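Side-chain contacts in hypothetical protein Atu1826 (Agrobacterium tumefaciens, PDB 2I3D), which is of unknown function but is probably an alpha/beta hydrolase, perhaps related to X-Pro dipeptidyl-peptidases: residues T81-N86 and D112-L117; I152-N157 and N188-K193; I173-A178 and A182-V187. All coordinates share one frame; numbering follows the deposited sequence. Where two conformers were deposited one is given.

Contact 1: T81-N86 and D112-L117; sequences TTLRFN and DWVQSL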
ATOM      1  N   THR B  81      -6.963  -7.953 -21.061  1.00 18.78           N
ATOM      2  CA  THR B  81      -8.178  -7.875 -20.244  1.00 19.56           C
ATOM      3  C   THR B  81      -7.707  -8.160 -18.818  1.00 18.18           C
ATOM      4  O   THR B  81      -7.103  -9.206 -18.561  1.00 19.14           O
ATOM      5  CB  THR B  81      -9.203  -8.928 -20.694  1.00 19.15           C
ATOM      6  OG1 THR B  81      -9.743  -8.503 -21.954  1.00 21.16           O
ATOM      7  CG2 THR B  81     -10.324  -9.123 -19.655  1.00 19.06           C
ATOM      8  N   THR B  82      -7.998  -7.256 -17.890  1.00 17.15           N
ATOM      9  CA  THR B  82      -7.294  -7.289 -16.595  1.00 16.72           C
ATOM     10  C   THR B  82      -8.263  -7.253 -15.444  1.00 16.80           C
ATOM     11  O   THR B  82      -9.206  -6.457 -15.456  1.00 17.71           O
ATOM     12  CB  THR B  82      -6.211  -6.116 -16.457  1.00 15.94           C
ATOM     13  OG1 THR B  82      -5.450  -6.035 -17.662  1.00 17.59           O
ATOM     14  CG2 THR B  82      -5.264  -6.352 -15.292  1.00 16.69           C
ATOM     15  N   LEU B  83      -8.031  -8.099 -14.438  1.00 15.57           N
ATOM     16  CA  LEU B  83      -8.863  -8.118 -13.228  1.00 15.19           C
ATOM     17  C   LEU B  83      -7.968  -8.155 -12.002  1.00 15.23           C
ATOM     18  O   LEU B  83      -7.075  -8.991 -11.953  1.00 14.50           O
ATOM     19  CB  LEU B  83      -9.766  -9.363 -13.224  1.00 15.55           C
ATOM     20  CG  LEU B  83     -10.622  -9.569 -11.974  1.00 15.96           C
ATOM     21  CD1 LEU B  83     -11.761  -8.523 -11.904  1.00 17.92           C
ATOM     22  CD2 LEU B  83     -11.159 -10.966 -11.960  1.00 18.86           C
ATOM     23  N   ARG B  84      -8.160  -7.243 -11.045  1.00 13.69           N
ATOM     24  CA  ARG B  84      -7.677  -7.440  -9.686  1.00 14.19           C
ATOM     25  C   ARG B  84      -8.907  -7.576  -8.800  1.00 14.50           C
ATOM     26  O   ARG B  84      -9.984  -7.063  -9.115  1.00 15.28           O
ATOM     27  CB  ARG B  84      -6.780  -6.297  -9.191  1.00 13.59           C
ATOM     28  CG  ARG B  84      -7.452  -4.883  -9.237  1.00 13.51           C
ATOM     29  CD  ARG B  84      -6.401  -3.798  -8.906  1.00 14.84           C
ATOM     30  NE  ARG B  84      -7.011  -2.555  -8.430  1.00 15.75           N
ATOM     31  CZ  ARG B  84      -7.529  -1.612  -9.222  1.00 17.09           C
ATOM     32  NH1 ARG B  84      -7.538  -1.747 -10.548  1.00 17.79           N
ATOM     33  NH2 ARG B  84      -8.043  -0.523  -8.674  1.00 18.98           N
ATOM     34  N   PHE B  85      -8.768  -8.280  -7.694  1.00 13.94           N
ATOM     35  CA  PHE B  85      -9.920  -8.431  -6.787  1.00 14.53           C
ATOM     36  C   PHE B  85      -9.477  -8.687  -5.350  1.00 14.84           C
ATOM     37  O   PHE B  85      -8.341  -9.070  -5.098  1.00 13.94           O
ATOM     38  CB  PHE B  85     -10.811  -9.598  -7.271  1.00 15.53           C
ATOM     39  CG  PHE B  85     -10.213 -10.966  -7.033  1.00 14.43           C
ATOM     40  CD1 PHE B  85     -10.547 -11.689  -5.880  1.00 14.17           C
ATOM     41  CD2 PHE B  85      -9.286 -11.515  -7.941  1.00 14.97           C
ATOM     42  CE1 PHE B  85      -9.968 -12.936  -5.622  1.00 15.95           C
ATOM     43  CE2 PHE B  85      -8.695 -12.775  -7.671  1.00 12.99           C
ATOM     44  CZ  PHE B  85      -9.050 -13.470  -6.522  1.00 15.77           C
ATOM     45  N   ASN B  86     -10.408  -8.482  -4.411  1.00 14.42           N
ATOM     46  CA  ASN B  86     -10.153  -8.710  -3.007  1.00 13.90           C
ATOM     47  C   ASN B  86     -10.459 -10.145  -2.665  1.00 14.15           C
ATOM     48  O   ASN B  86     -11.545 -10.642  -2.996  1.00 15.48           O
ATOM     49  CB  ASN B  86     -10.998  -7.771  -2.157  1.00 14.37           C
ATOM     50  CG  ASN B  86     -10.361  -6.410  -1.997  1.00 14.13           C
ATOM     51  OD1 ASN B  86      -9.125  -6.259  -2.113  1.00 14.55           O
ATOM     52  ND2 ASN B  86     -11.188  -5.400  -1.689  1.00 17.44           N
ATOM     53  N   ASP B 112     -12.336 -17.820 -13.925  1.00 20.01           N
ATOM     54  CA  ASP B 112     -13.527 -18.380 -14.636  1.00 21.80           C
ATOM     55  C   ASP B 112     -14.479 -17.258 -15.065  1.00 22.71           C
ATOM     56  O   ASP B 112     -15.018 -17.254 -16.198  1.00 24.30           O
ATOM     57  CB  ASP B 112     -14.301 -19.348 -13.729  1.00 21.74           C
ATOM     58  CG  ASP B 112     -13.571 -20.662 -13.482  1.00 22.70           C
ATOM     59  OD1 ASP B 112     -12.587 -21.019 -14.182  1.00 23.50           O
ATOM     60  OD2 ASP B 112     -14.033 -21.378 -12.578  1.00 24.31           O
ATOM     61  N   TRP B 113     -14.719 -16.323 -14.148  1.00 23.10           N
ATOM     62  CA  TRP B 113     -15.610 -15.201 -14.423  1.00 23.70           C
ATOM     63  C   TRP B 113     -15.137 -14.365 -15.614  1.00 23.76           C
ATOM     64  O   TRP B 113     -15.931 -14.113 -16.560  1.00 24.18           O
ATOM     65  CB  TRP B 113     -15.772 -14.353 -13.185  1.00 24.35           C
ATOM     66  CG  TRP B 113     -16.643 -13.174 -13.354  1.00 25.38           C
ATOM     67  CD1 TRP B 113     -18.017 -13.148 -13.290  1.00 26.83           C
ATOM     68  CD2 TRP B 113     -16.225 -11.834 -13.611  1.00 25.60           C
ATOM     69  NE1 TRP B 113     -18.467 -11.862 -13.470  1.00 26.84           N
ATOM     70  CE2 TRP B 113     -17.393 -11.037 -13.682  1.00 26.48           C
ATOM     71  CE3 TRP B 113     -14.977 -11.223 -13.776  1.00 27.01           C
ATOM     72  CZ2 TRP B 113     -17.347  -9.661 -13.913  1.00 25.97           C
ATOM     73  CZ3 TRP B 113     -14.931  -9.843 -14.018  1.00 26.23           C
ATOM     74  CH2 TRP B 113     -16.112  -9.083 -14.083  1.00 26.61           C
ATOM     75  N   VAL B 114     -13.857 -13.962 -15.623  1.00 23.30           N
ATOM     76  CA  VAL B 114     -13.324 -13.165 -16.740  1.00 23.71           C
ATOM     77  C   VAL B 114     -13.390 -13.983 -18.025  1.00 23.40           C
ATOM     78  O   VAL B 114     -13.797 -13.481 -19.077  1.00 24.23           O
ATOM     79  CB  VAL B 114     -11.865 -12.627 -16.504  1.00 24.02           C
ATOM     80  CG1 VAL B 114     -11.451 -11.652 -17.643  1.00 24.71           C
ATOM     81  CG2 VAL B 114     -11.758 -11.942 -15.211  1.00 26.38           C
ATOM     82  N   GLN B 115     -13.040 -15.263 -17.935  1.00 23.35           N
ATOM     83  CA  GLN B 115     -13.111 -16.119 -19.105  1.00 24.67           C
ATOM     84  C   GLN B 115     -14.537 -16.339 -19.637  1.00 25.73           C
ATOM     85  O   GLN B 115     -14.729 -16.511 -20.839  1.00 27.01           O
ATOM     86  CB  GLN B 115     -12.426 -17.449 -18.816  1.00 24.14           C
ATOM     87  CG  GLN B 115     -10.906 -17.348 -18.814  1.00 24.17           C
ATOM     88  CD  GLN B 115     -10.239 -18.657 -18.418  1.00 26.08           C
ATOM     89  OE1 GLN B 115     -10.896 -19.600 -17.948  1.00 26.38           O
ATOM     90  NE2 GLN B 115      -8.929 -18.729 -18.625  1.00 24.33           N
ATOM     91  N   SER B 116     -15.527 -16.337 -18.748  1.00 26.82           N
ATOM     92  CA  SER B 116     -16.945 -16.421 -19.179  1.00 27.88           C
ATOM     93  C   SER B 116     -17.321 -15.188 -20.025  1.00 28.71           C
ATOM     94  O   SER B 116     -18.118 -15.297 -20.966  1.00 29.28           O
ATOM     95  CB  SER B 116     -17.907 -16.652 -17.989  1.00 27.76           C
ATOM     96  OG  SER B 116     -18.143 -15.475 -17.192  1.00 28.83           O
ATOM     97  N   LEU B 117     -16.737 -14.027 -19.702  1.00 28.94           N
ATOM     98  CA  LEU B 117     -16.989 -12.785 -20.450  1.00 29.14           C
ATOM     99  C   LEU B 117     -16.121 -12.664 -21.700  1.00 29.16           C
ATOM    100  O   LEU B 117     -16.454 -11.904 -22.627  1.00 30.36           O
ATOM    101  CB  LEU B 117     -16.784 -11.548 -19.567  1.00 29.14           C
ATOM    102  CG  LEU B 117     -17.574 -11.423 -18.260  1.00 30.93           C
ATOM    103  CD1 LEU B 117     -17.338 -10.021 -17.661  1.00 32.33           C
ATOM    104  CD2 LEU B 117     -19.057 -11.667 -18.444  1.00 33.24           C
TER
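V114 faces the strand with both of its methyl groups, and each meets a different residue of 81-85. CG1 lies 3.4 Å from CG2 of T81, while CG2 of the same valine is 3.4 Å from CD2 of L83. Both carbon pairs are closer than usual van der Waals contact, so the helix is seated tightly at this point. The valine passes T81 and L83 with its side chain running in the opposite direction to theirs, and its CG2 also approaches L83 CB at 3.8 Å. L83 holds its CG opposite the backbone N (chi1 176°), and from there its two branches divide: CD2 goes to the valine and CD1 to the indole of W113, 4.0 Å from CZ3. Leucine and tryptophan cross at about a right angle, and the methyl reaches the ring obliquely. T82, between the two strand residues that touch the helix, points to the other side of the sheet.

Polar atoms nearby have their own partners: T81 turns its methyl to V114, and its OG1 bonds S42 N. On the helix, S116 OG donates to W113 O at 2.7 Å, the hydroxyl tilted modestly from the carbonyl plane. The same carbonyl also accepts from L117 N, and L117 CD1 lies over one face of the indole, toward its rim.

Strand and helix segments run nearly antiparallel, at 152° with axes 9.8 Å apart, as in a beta-alpha-beta crossover; helix 101-117 leads from strand 81-85 to strand 124-129, with 49-53 between these in the sheet. F28 stacks on W113, Y39 of strand 33-40 meets it edge-to-face, and I49 of strand 49-53 continues the packing beneath V114.

Contact 2: I152-N157 and N188-K193; sequences IAPQPN and NGLVEK
L190 meets two prolines of the 152-157 loop, with its CB nearest P156 and its CD2 methyl lying between the two rings. It is the residue most deeply engaged here, and its contacts are wholly apolar. CB makes the closest approach, 4.0 Å from CG of P156 and 4.1 Å from CB of the same ring. The two side chains cross at about a right angle.

With CG turned away from its own backbone N (chi1 164°), L190 carries CD2 toward the loop. That methyl stands 4.2 Å from CG of P156 and 4.4 Å from CG of P154, a looser approach that adds a second, smaller patch to the contact.

P156 contributes more surface than P154, and P156 and L190 have the nearest pair of CA atoms, 6.7 Å apart. Q155, between the prolines, lies on the side away from the helix and touches S130, the serine at the centre of a probable nucleophile elbow. The loop thus turns two rigid rings to helix 184-195, with the intervening residue on its other side.

The loop follows strand 146-152, and the contact pins it against the middle of helix 184-195. P154 also touches V187, one turn earlier in that helix, and I173 of strand 171-176, on which V191, next to L190, packs as well. P154, V187, V191 and I173 so bring loop, helix and strand 171-176 together, with V191 reaching on to I202 and H204 of strand 202-207.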
ATOM      1  N   ILE B 152       6.089 -11.366  -7.174  1.00  9.66           N
ATOM      2  CA  ILE B 152       6.769 -10.269  -6.517  1.00 10.39           C
ATOM      3  C   ILE B 152       6.853 -10.637  -5.014  1.00  9.69           C
ATOM      4  O   ILE B 152       5.822 -10.867  -4.359  1.00 10.52           O
ATOM      5  CB  ILE B 152       6.007  -8.965  -6.676  1.00 10.51           C
ATOM      6  CG1 ILE B 152       5.974  -8.564  -8.155  1.00 11.35           C
ATOM      7  CG2 ILE B 152       6.721  -7.886  -5.876  1.00 12.78           C
ATOM      8  CD1 ILE B 152       5.045  -9.366  -9.100  1.00 16.99           C
ATOM      9  N   ALA B 153       8.073 -10.711  -4.500  1.00  9.43           N
ATOM     10  CA  ALA B 153       8.297 -10.993  -3.059  1.00  9.16           C
ATOM     11  C   ALA B 153       7.655 -12.302  -2.578  1.00  9.19           C
ATOM     12  O   ALA B 153       6.951 -12.297  -1.570  1.00  9.97           O
ATOM     13  CB  ALA B 153       7.800  -9.825  -2.140  1.00  9.88           C
ATOM     14  N   PRO B 154       7.941 -13.421  -3.242  1.00  9.69           N
ATOM     15  CA  PRO B 154       7.375 -14.700  -2.771  1.00 10.19           C
ATOM     16  C   PRO B 154       8.000 -15.107  -1.407  1.00 10.97           C
ATOM     17  O   PRO B 154       9.115 -14.633  -1.083  1.00 11.06           O
ATOM     18  CB  PRO B 154       7.799 -15.669  -3.878  1.00 11.44           C
ATOM     19  CG  PRO B 154       9.151 -15.155  -4.328  1.00 11.25           C
ATOM     20  CD  PRO B 154       8.942 -13.604  -4.313  1.00  9.52           C
ATOM     21  N   GLN B 155       7.317 -15.956  -0.607  1.00 11.22           N
ATOM     22  CA  GLN B 155       7.754 -16.210   0.762  1.00 11.15           C
ATOM     23  C   GLN B 155       7.893 -17.720   0.912  1.00 10.45           C
ATOM     24  O   GLN B 155       7.086 -18.367   1.579  1.00 10.18           O
ATOM     25  CB  GLN B 155       6.697 -15.723   1.768  1.00 11.76           C
ATOM     26  CG  GLN B 155       6.322 -14.257   1.665  1.00 12.91           C
ATOM     27  CD  GLN B 155       4.930 -14.065   2.237  1.00 14.31           C
ATOM     28  OE1 GLN B 155       4.729 -13.558   3.370  1.00 17.53           O
ATOM     29  NE2 GLN B 155       3.951 -14.484   1.456  1.00 12.01           N
ATOM     30  N   PRO B 156       8.907 -18.310   0.268  1.00 10.91           N
ATOM     31  CA  PRO B 156       9.000 -19.797   0.323  1.00 11.07           C
ATOM     32  C   PRO B 156       9.488 -20.380   1.676  1.00 10.94           C
ATOM     33  O   PRO B 156       9.517 -21.617   1.840  1.00 11.36           O
ATOM     34  CB  PRO B 156      10.045 -20.132  -0.751  1.00 11.19           C
ATOM     35  CG  PRO B 156      10.917 -18.826  -0.897  1.00 12.82           C
ATOM     36  CD  PRO B 156       9.952 -17.678  -0.569  1.00 11.98           C
ATOM     37  N   ASN B 157       9.865 -19.506   2.609  1.00 11.39           N
ATOM     38  CA  ASN B 157      10.155 -19.891   3.977  1.00 13.64           C
ATOM     39  C   ASN B 157       8.874 -19.964   4.827  1.00 12.84           C
ATOM     40  O   ASN B 157       8.888 -20.577   5.883  1.00 14.12           O
ATOM     41  CB  ASN B 157      11.177 -18.898   4.622  1.00 13.42           C
ATOM     42  CG  ASN B 157      10.711 -17.414   4.585  1.00 16.82           C
ATOM     43  OD1 ASN B 157       9.952 -17.008   3.716  1.00 18.40           O
ATOM     44  ND2 ASN B 157      11.154 -16.609   5.596  1.00 18.04           N
ATOM     45  N   ASN B 188      16.329 -17.341  -3.106  1.00 11.88           N
ATOM     46  CA  ASN B 188      17.328 -17.918  -4.011  1.00 12.42           C
ATOM     47  C   ASN B 188      17.200 -19.428  -4.091  1.00 12.30           C
ATOM     48  O   ASN B 188      17.316 -20.024  -5.171  1.00 12.84           O
ATOM     49  CB  ASN B 188      18.747 -17.589  -3.538  1.00 13.06           C
ATOM     50  CG  ASN B 188      19.130 -16.156  -3.808  1.00 17.69           C
ATOM     51  OD1 ASN B 188      18.448 -15.463  -4.583  1.00 21.28           O
ATOM     52  ND2 ASN B 188      20.207 -15.683  -3.155  1.00 22.39           N
ATOM     53  N   GLY B 189      16.871 -20.034  -2.957  1.00 12.36           N
ATOM     54  CA  GLY B 189      16.719 -21.497  -2.902  1.00 12.42           C
ATOM     55  C   GLY B 189      15.537 -21.960  -3.738  1.00 12.55           C
ATOM     56  O   GLY B 189      15.618 -22.984  -4.438  1.00 13.82           O
ATOM     57  N   LEU B 190      14.416 -21.217  -3.681  1.00 11.35           N
ATOM     58  CA  LEU B 190      13.262 -21.563  -4.522  1.00 12.72           C
ATOM     59  C   LEU B 190      13.646 -21.385  -6.021  1.00 12.43           C
ATOM     60  O   LEU B 190      13.382 -22.251  -6.859  1.00 13.20           O
ATOM     61  CB  LEU B 190      12.083 -20.629  -4.228  1.00 12.87           C
ATOM     62  CG  LEU B 190      10.928 -20.596  -5.248  1.00 13.67           C
ATOM     63  CD1 LEU B 190      10.264 -21.956  -5.380  1.00 14.11           C
ATOM     64  CD2 LEU B 190       9.879 -19.479  -4.914  1.00 13.29           C
ATOM     65  N   VAL B 191      14.290 -20.257  -6.338  1.00 12.20           N
ATOM     66  CA  VAL B 191      14.679 -19.997  -7.722  1.00 13.47           C
ATOM     67  C   VAL B 191      15.645 -21.080  -8.224  1.00 14.11           C
ATOM     68  O   VAL B 191      15.462 -21.591  -9.317  1.00 14.88           O
ATOM     69  CB  VAL B 191      15.273 -18.632  -7.880  1.00 13.48           C
ATOM     70  CG1 VAL B 191      15.801 -18.416  -9.310  1.00 15.89           C
ATOM     71  CG2 VAL B 191      14.189 -17.585  -7.574  1.00 13.28           C
ATOM     72  N   GLU B 192      16.648 -21.440  -7.413  1.00 13.68           N
ATOM     73  CA  GLU B 192      17.597 -22.499  -7.815  0.70 15.26           C
ATOM     74  C   GLU B 192      16.870 -23.815  -8.105  1.00 15.45           C
ATOM     75  O   GLU B 192      17.214 -24.524  -9.085  1.00 16.51           O
ATOM     76  CB  GLU B 192      18.678 -22.712  -6.757  0.70 16.51           C
ATOM     77  CG  GLU B 192      19.714 -21.608  -6.711  0.70 19.55           C
ATOM     78  CD  GLU B 192      20.613 -21.577  -7.944  0.70 22.40           C
ATOM     79  OE1 GLU B 192      21.309 -22.575  -8.238  0.70 26.52           O
ATOM     80  OE2 GLU B 192      20.606 -20.557  -8.627  0.70 24.98           O
ATOM     81  N   LYS B 193      15.879 -24.166  -7.279  1.00 14.60           N
ATOM     82  CA  LYS B 193      15.072 -25.370  -7.533  1.00 15.35           C
ATOM     83  C   LYS B 193      14.353 -25.275  -8.888  1.00 14.74           C
ATOM     84  O   LYS B 193      14.423 -26.178  -9.709  1.00 16.55           O
ATOM     85  CB  LYS B 193      14.088 -25.601  -6.360  1.00 16.07           C
ATOM     86  CG  LYS B 193      12.973 -26.597  -6.586  1.00 18.56           C
ATOM     87  CD  LYS B 193      13.551 -27.977  -6.693  1.00 23.01           C
ATOM     88  CE  LYS B 193      12.444 -28.988  -6.934  1.00 27.12           C
ATOM     89  NZ  LYS B 193      12.990 -30.335  -7.285  1.00 29.94           N
TER

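Contact 3: I173-A178 and A182-V187; sequences IINGDA and APEKDV
Strand 171-176 turns here into helix 184-195, the first half of a beta-alpha-beta unit completed by strand 202-207. V187 is the apolar helix residue packed on the strand: its CB is 3.6 Å from N175 OD1, and its CG1 is 3.7 Å from N175 CG. N175 places its CG between the backbone N and the carbonyl carbon (chi1 65°), which presents the amide to the valine. Farther down the strand, I173 CG2 meets V187 CG1 at 3.9 Å.

Nearer the turn the contact becomes polar and hydrated. E184 lies against D177, its OE1 3.4 Å from D177 CB. One water can donate to N175 OD1 and A182 O; another, 2.7 Å from D177 O, can donate to that oxygen and to E184 OE1. A third accepts from E184 N at the start of the helix and makes a weak bond to D177 O. N175 ND2 makes a weak hydrogen bond to H204 NE2.

D177 OD2 and E184 OE1 stand 4.9 Å apart, a repulsion probably offset by G209 N, bonded to D177 OD1, and by the water at E184 OE1. At the turn, direct packing of E184 on D177 is therefore supplemented by waters.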
ATOM      1  N   ILE B 173      10.509 -13.655 -11.155  1.00  8.95           N
ATOM      2  CA  ILE B 173      10.481 -13.622  -9.695  1.00  9.54           C
ATOM      3  C   ILE B 173      11.323 -12.420  -9.348  1.00  9.03           C
ATOM      4  O   ILE B 173      12.465 -12.285  -9.825  1.00  9.23           O
ATOM      5  CB  ILE B 173      11.026 -14.921  -9.071  1.00 10.70           C
ATOM      6  CG1 ILE B 173      10.080 -16.074  -9.405  1.00 10.00           C
ATOM      7  CG2 ILE B 173      11.194 -14.772  -7.571  1.00 11.90           C
ATOM      8  CD1 ILE B 173      10.531 -17.456  -8.926  1.00 12.67           C
ATOM      9  N   ILE B 174      10.764 -11.525  -8.514  1.00  9.48           N
ATOM     10  CA  ILE B 174      11.516 -10.319  -8.171  1.00  9.41           C
ATOM     11  C   ILE B 174      11.393 -10.073  -6.671  1.00 10.03           C
ATOM     12  O   ILE B 174      10.304 -10.175  -6.104  1.00 10.06           O
ATOM     13  CB  ILE B 174      11.096  -9.098  -9.081  1.00  9.28           C
ATOM     14  CG1 ILE B 174      11.834  -7.824  -8.728  1.00 13.08           C
ATOM     15  CG2 ILE B 174       9.545  -8.937  -9.046  1.00 12.23           C
ATOM     16  CD1 ILE B 174      11.833  -6.924 -10.020  1.00 14.07           C
ATOM     17  N   ASN B 175      12.528  -9.824  -6.024  1.00 10.47           N
ATOM     18  CA  ASN B 175      12.561  -9.690  -4.544  1.00 11.32           C
ATOM     19  C   ASN B 175      13.654  -8.716  -4.195  1.00 11.59           C
ATOM     20  O   ASN B 175      14.533  -8.442  -5.015  1.00 14.00           O
ATOM     21  CB  ASN B 175      12.784 -11.031  -3.810  1.00 11.41           C
ATOM     22  CG  ASN B 175      14.183 -11.661  -4.102  1.00 13.34           C
ATOM     23  OD1 ASN B 175      14.985 -11.944  -3.186  1.00 15.91           O
ATOM     24  ND2 ASN B 175      14.455 -11.903  -5.375  1.00 13.65           N
ATOM     25  N   GLY B 176      13.578  -8.176  -3.001  1.00 10.47           N
ATOM     26  CA  GLY B 176      14.617  -7.239  -2.551  1.00 10.72           C
ATOM     27  C   GLY B 176      15.659  -7.840  -1.622  1.00 12.74           C
ATOM     28  O   GLY B 176      15.366  -8.731  -0.824  1.00 13.37           O
ATOM     29  N   ASP B 177      16.859  -7.257  -1.624  1.00 13.37           N
ATOM     30  CA  ASP B 177      17.936  -7.823  -0.798  1.00 14.50           C
ATOM     31  C   ASP B 177      17.885  -7.287   0.638  1.00 15.10           C
ATOM     32  O   ASP B 177      18.722  -7.670   1.476  1.00 17.87           O
ATOM     33  CB  ASP B 177      19.333  -7.635  -1.425  1.00 15.96           C
ATOM     34  CG  ASP B 177      19.766  -6.181  -1.502  1.00 17.15           C
ATOM     35  OD1 ASP B 177      19.120  -5.291  -0.883  1.00 17.53           O
ATOM     36  OD2 ASP B 177      20.804  -5.925  -2.176  1.00 21.60           O
ATOM     37  N   ALA B 178      16.907  -6.434   0.937  1.00 13.92           N
ATOM     38  CA  ALA B 178      16.706  -5.928   2.311  1.00 13.94           C
ATOM     39  C   ALA B 178      15.400  -6.478   2.933  1.00 13.66           C
ATOM     40  O   ALA B 178      14.900  -5.987   3.955  1.00 16.16           O
ATOM     41  CB  ALA B 178      16.698  -4.397   2.307  1.00 14.01           C
ATOM     42  N   ALA B 182      10.939 -12.333   3.810  1.00 13.44           N
ATOM     43  CA  ALA B 182      11.357 -13.460   2.966  1.00 13.64           C
ATOM     44  C   ALA B 182      12.777 -13.169   2.481  1.00 13.96           C
ATOM     45  O   ALA B 182      12.958 -12.529   1.439  1.00 15.10           O
ATOM     46  CB  ALA B 182      10.388 -13.588   1.775  1.00 13.59           C
ATOM     47  N   PRO B 183      13.796 -13.523   3.295  1.00 14.88           N
ATOM     48  CA  PRO B 183      15.193 -13.214   2.962  1.00 15.06           C
ATOM     49  C   PRO B 183      15.682 -13.769   1.619  1.00 14.90           C
ATOM     50  O   PRO B 183      15.142 -14.733   1.099  1.00 15.50           O
ATOM     51  CB  PRO B 183      15.969 -13.845   4.115  1.00 15.40           C
ATOM     52  CG  PRO B 183      14.961 -13.713   5.301  1.00 14.30           C
ATOM     53  CD  PRO B 183      13.683 -14.126   4.654  1.00 15.91           C
ATOM     54  N   GLU B 184      16.727 -13.143   1.103  1.00 14.81           N
ATOM     55  CA  GLU B 184      17.307 -13.507  -0.188  1.00 15.35           C
ATOM     56  C   GLU B 184      17.650 -14.961  -0.212  1.00 15.16           C
ATOM     57  O   GLU B 184      17.473 -15.608  -1.225  1.00 14.25           O
ATOM     58  CB  GLU B 184      18.647 -12.798  -0.388  1.00 18.00           C
ATOM     59  CG  GLU B 184      18.644 -11.449  -0.927  1.00 22.93           C
ATOM     60  CD  GLU B 184      20.067 -11.090  -1.373  1.00 23.94           C
ATOM     61  OE1 GLU B 184      20.817 -10.597  -0.541  1.00 25.36           O
ATOM     62  OE2 GLU B 184      20.441 -11.380  -2.520  1.00 26.82           O
ATOM     63  N   LYS B 185      18.227 -15.477   0.871  1.00 14.93           N
ATOM     64  CA  LYS B 185      18.632 -16.874   0.835  1.00 16.91           C
ATOM     65  C   LYS B 185      17.440 -17.786   0.526  1.00 14.06           C
ATOM     66  O   LYS B 185      17.583 -18.773  -0.195  1.00 13.62           O
ATOM     67  CB  LYS B 185      19.298 -17.277   2.147  1.00 17.92           C
ATOM     68  CG  LYS B 185      19.642 -18.768   2.281  1.00 20.35           C
ATOM     69  CD  LYS B 185      20.657 -19.025   3.487  1.00 22.58           C
ATOM     70  CE  LYS B 185      19.961 -18.984   4.829  1.00 27.02           C
ATOM     71  NZ  LYS B 185      20.963 -19.337   5.909  1.00 29.59           N
ATOM     72  N   ASP B 186      16.278 -17.472   1.106  1.00 11.84           N
ATOM     73  CA  ASP B 186      15.121 -18.325   0.913  1.00 12.31           C
ATOM     74  C   ASP B 186      14.595 -18.175  -0.513  1.00 11.14           C
ATOM     75  O   ASP B 186      14.252 -19.182  -1.173  1.00 11.88           O
ATOM     76  CB  ASP B 186      14.040 -17.962   1.912  1.00 12.97           C
ATOM     77  CG  ASP B 186      14.539 -18.105   3.309  1.00 14.70           C
ATOM     78  OD1 ASP B 186      14.456 -19.223   3.840  1.00 15.57           O
ATOM     79  OD2 ASP B 186      15.092 -17.132   3.849  1.00 15.65           O
ATOM     80  N   VAL B 187      14.506 -16.931  -0.996  1.00 11.68           N
ATOM     81  CA  VAL B 187      14.064 -16.767  -2.398  1.00 11.57           C
ATOM     82  C   VAL B 187      15.038 -17.439  -3.372  1.00 11.47           C
ATOM     83  O   VAL B 187      14.605 -18.044  -4.352  1.00 11.52           O
ATOM     84  CB  VAL B 187      13.784 -15.294  -2.774  1.00 11.74           C
ATOM     85  CG1 VAL B 187      13.223 -15.243  -4.231  1.00 13.95           C
ATOM     86  CG2 VAL B 187      12.753 -14.740  -1.799  1.00 11.43           C
TER
HETATM   87  O   HOH W   1      14.450 -11.408  -0.586  1.00 15.18           O
HETATM   88  O   HOH W   2      16.923 -10.377   2.196  1.00 27.02           O
HETATM   89  O   HOH W   3      20.127  -9.903   1.737  1.00 33.78           O

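Contacts 2 and 3 adjoin, their centres about 7 Å apart, and share helix 184-195; contact 1 lies across the chain's centre, its centre about 27 and 29 Å from theirs. Along the sequence contact 1 is complete before the others begin, and both segments of contact 3 fall between those of contact 2. Contacts 1 and 3 each seat a helix on the same mixed sheet, toward its two ends. Contacts 2 and 3 are joined directly by a probable hydrogen bond from A153 N to I174 O (2.8 Å). Both lie near S130, D179 and H212, whose geometry is consistent with a Ser-His-Asp triad, whereas contact 1 belongs to the distant scaffold.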